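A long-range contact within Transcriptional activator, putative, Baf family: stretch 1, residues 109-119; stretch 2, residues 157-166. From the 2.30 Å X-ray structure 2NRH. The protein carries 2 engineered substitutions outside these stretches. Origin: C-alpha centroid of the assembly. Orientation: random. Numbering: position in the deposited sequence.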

# COMPACT_ATOMS: atom_id res chain seq x y z
N GLY B 109 0.73 6.70 -15.28
CA GLY B 109 -0.01 6.76 -14.01
C GLY B 109 0.25 5.51 -13.20
O GLY B 109 0.87 4.53 -13.70
N PHE B 110 -0.19 5.52 -11.94
CA PHE B 110 0.00 4.33 -11.11
C PHE B 110 -1.04 4.17 -10.04
O PHE B 110 -1.84 5.07 -9.79
CB PHE B 110 1.39 4.27 -10.50
CG PHE B 110 1.75 5.48 -9.69
CD1 PHE B 110 1.67 5.42 -8.28
CD2 PHE B 110 2.18 6.66 -10.32
CE1 PHE B 110 1.99 6.55 -7.51
CE2 PHE B 110 2.54 7.80 -9.56
CZ PHE B 110 2.44 7.76 -8.14
N ILE B 111 -0.98 3.00 -9.39
CA ILE B 111 -2.07 2.52 -8.54
C ILE B 111 -1.56 2.08 -7.17
O ILE B 111 -0.46 1.43 -6.98
CB ILE B 111 -2.90 1.34 -9.23
CG1 ILE B 111 -3.30 1.70 -10.65
CG2 ILE B 111 -4.12 0.89 -8.38
CD1 ILE B 111 -3.69 0.51 -11.44
N LEU B 112 -2.38 2.40 -6.21
CA LEU B 112 -2.08 2.04 -4.83
C LEU B 112 -3.30 1.37 -4.22
O LEU B 112 -4.43 1.65 -4.65
CB LEU B 112 -1.79 3.37 -4.11
CG LEU B 112 -0.40 3.92 -3.75
CD1 LEU B 112 0.62 3.48 -4.65
CD2 LEU B 112 -0.38 5.43 -3.62
N PRO B 113 -3.14 0.58 -3.16
CA PRO B 113 -4.45 0.23 -2.54
C PRO B 113 -5.18 1.46 -1.98
O PRO B 113 -4.52 2.46 -1.58
CB PRO B 113 -4.06 -0.73 -1.37
CG PRO B 113 -2.66 -1.19 -1.67
CD PRO B 113 -2.02 0.06 -2.36
N GLY B 114 -6.50 1.42 -2.00
CA GLY B 114 -7.33 2.30 -1.19
C GLY B 114 -7.07 2.12 0.29
O GLY B 114 -6.59 1.07 0.73
N ILE B 115 -7.36 3.15 1.06
CA ILE B 115 -7.06 3.22 2.49
C ILE B 115 -7.73 2.12 3.32
O ILE B 115 -7.06 1.49 4.19
CB ILE B 115 -7.40 4.64 3.06
CG1 ILE B 115 -6.50 5.69 2.40
CG2 ILE B 115 -7.25 4.72 4.59
CD1 ILE B 115 -6.80 7.08 2.88
N ALA B 116 -9.03 1.87 3.08
CA ALA B 116 -9.74 0.74 3.71
C ALA B 116 -9.00 -0.55 3.45
O ALA B 116 -8.85 -1.36 4.35
CB ALA B 116 -11.23 0.63 3.21
N ASN B 117 -8.50 -0.73 2.23
CA ASN B 117 -7.79 -1.97 1.89
C ASN B 117 -6.47 -2.16 2.60
O ASN B 117 -6.19 -3.26 2.98
CB ASN B 117 -7.64 -2.14 0.38
CG ASN B 117 -8.87 -2.78 -0.23
OD1 ASN B 117 -9.76 -3.32 0.48
ND2 ASN B 117 -8.96 -2.71 -1.54
N TYR B 118 -5.71 -1.08 2.80
CA TYR B 118 -4.51 -1.09 3.67
C TYR B 118 -4.88 -1.60 5.07
O TYR B 118 -4.17 -2.45 5.59
CB TYR B 118 -3.92 0.32 3.82
CG TYR B 118 -2.98 0.76 2.73
CD1 TYR B 118 -1.67 0.25 2.63
CD2 TYR B 118 -3.36 1.78 1.82
CE1 TYR B 118 -0.78 0.70 1.61
CE2 TYR B 118 -2.45 2.24 0.80
CZ TYR B 118 -1.17 1.70 0.72
OH TYR B 118 -0.26 2.17 -0.27
N LYS B 119 -5.95 -1.07 5.64
CA LYS B 119 -6.52 -1.51 6.95
C LYS B 119 -6.84 -2.99 6.95
O LYS B 119 -6.43 -3.66 7.87
CB LYS B 119 -7.81 -0.73 7.23
CG LYS B 119 -8.05 -0.21 8.63
CD LYS B 119 -9.19 0.84 8.56
CE LYS B 119 -10.61 0.31 9.06
NZ LYS B 119 -11.05 0.78 10.47
N GLY B 157 3.50 7.20 2.77
CA GLY B 157 3.74 6.52 1.52
C GLY B 157 2.98 7.14 0.35
O GLY B 157 3.55 7.35 -0.71
N ILE B 158 1.69 7.43 0.56
CA ILE B 158 0.87 8.15 -0.43
C ILE B 158 1.30 9.60 -0.59
O ILE B 158 1.34 10.10 -1.70
CB ILE B 158 -0.68 8.15 -0.04
CG1 ILE B 158 -1.25 6.75 0.05
CG2 ILE B 158 -1.49 8.84 -1.06
CD1 ILE B 158 -2.50 6.72 0.85
N TYR B 159 1.57 10.30 0.52
CA TYR B 159 2.07 11.66 0.45
C TYR B 159 3.35 11.76 -0.40
O TYR B 159 3.45 12.59 -1.26
CB TYR B 159 2.30 12.26 1.86
CG TYR B 159 2.96 13.63 1.78
CD1 TYR B 159 2.19 14.79 1.60
CD2 TYR B 159 4.36 13.77 1.82
CE1 TYR B 159 2.79 16.06 1.50
CE2 TYR B 159 4.97 15.04 1.69
CZ TYR B 159 4.18 16.17 1.54
OH TYR B 159 4.76 17.43 1.47
N LEU B 160 4.33 10.90 -0.17
CA LEU B 160 5.57 11.00 -0.93
C LEU B 160 5.44 10.59 -2.38
O LEU B 160 6.03 11.27 -3.24
CB LEU B 160 6.73 10.25 -0.26
CG LEU B 160 7.23 10.67 1.13
CD1 LEU B 160 8.19 9.64 1.67
CD2 LEU B 160 7.88 12.05 1.04
N LEU B 161 4.70 9.51 -2.67
CA LEU B 161 4.43 9.18 -4.07
C LEU B 161 3.76 10.31 -4.80
O LEU B 161 4.13 10.62 -5.93
CB LEU B 161 3.60 7.91 -4.24
CG LEU B 161 4.44 6.67 -4.05
CD1 LEU B 161 3.54 5.59 -3.53
CD2 LEU B 161 5.19 6.28 -5.37
N ILE B 162 2.78 10.95 -4.18
CA ILE B 162 2.14 12.02 -4.91
C ILE B 162 3.02 13.28 -5.08
O ILE B 162 2.92 13.94 -6.12
CB ILE B 162 0.83 12.43 -4.30
CG1 ILE B 162 -0.21 11.31 -4.48
CG2 ILE B 162 0.39 13.77 -4.88
CD1 ILE B 162 -1.33 11.43 -3.47
N LYS B 163 3.85 13.57 -4.08
CA LYS B 163 4.76 14.71 -4.11
C LYS B 163 5.77 14.54 -5.23
O LYS B 163 6.05 15.45 -5.98
CB LYS B 163 5.51 14.88 -2.76
CG LYS B 163 5.84 16.35 -2.42
CD LYS B 163 7.22 16.53 -1.83
CE LYS B 163 7.24 16.34 -0.32
NZ LYS B 163 7.57 17.60 0.44
N ASP B 164 6.30 13.34 -5.33
CA ASP B 164 7.28 13.01 -6.33
C ASP B 164 6.69 13.10 -7.76
O ASP B 164 7.37 13.56 -8.68
CB ASP B 164 7.78 11.60 -6.05
CG ASP B 164 8.76 11.13 -7.05
OD1 ASP B 164 9.92 11.59 -7.02
OD2 ASP B 164 8.40 10.27 -7.86
N ALA B 165 5.43 12.68 -7.92
CA ALA B 165 4.81 12.61 -9.23
C ALA B 165 4.43 14.01 -9.71
O ALA B 165 4.42 14.25 -10.91
CB ALA B 165 3.58 11.69 -9.21
N ALA B 166 4.11 14.89 -8.78
CA ALA B 166 3.67 16.24 -9.05
C ALA B 166 4.86 17.22 -9.12
O ALA B 166 4.68 18.47 -9.11
CB ALA B 166 2.64 16.69 -7.97

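Read as a design, this contact is a strand laid against a helix and held by side-chain packing alone; no hydrogen bond crosses it. Strand 109-113 and helix 157-165 run nearly antiparallel, at 172°, with their axes 10.9 Å apart at closest approach. That gap is wide enough to hold a layer of apolar side chains, and F110 and L112 supply the strand's share of it.

G109 has no side chain to offer, and the contact begins at F110, whose CA-to-CB bond points toward the helix. With chi1 in the p well, its ring reaches two residues one helical turn apart: F110 CE1 lies 3.9 Å from CD2 of L161, and F110 CE2 lies 4.0 Å from CB of A165. The alanine methyl sits at the ring edge, near its plane. I111, next along, is out of reach, the alternation usual for a strand.

L112 returns toward the helix and bridges L161 and I158, again residues of successive turns. L112 CD1 is 3.8 Å from CD1 of L161, and L112 CD2 is 3.9 Å from that same L161 CD1 and 4.0 Å from CG1 of I158. Both chi angles of L112 fall between the usual wells. L161 thus packs against both inward strand residues, and because the strand and helix run antiparallel, moving up the strand means stepping back along the helix, from A165 to L161 to I158.

P113 ends the strand without making a contact, and G114 occupies the N-cap position right before the next helix; separately, Y118 N donates to G114 O at 3.1 Å. This new helix adds two longer contacts to I158. The CA-to-CB bond of I115 runs sideways, but the end of its side chain comes nearer, with I115 CG1 4.4 Å from CD1 of I158; the CA-to-CB bond of Y118 points toward the partner helix, and Y118 CE2 is 4.5 Å from that same I158 CD1. One isoleucine therefore touches the strand and the helix that follows it.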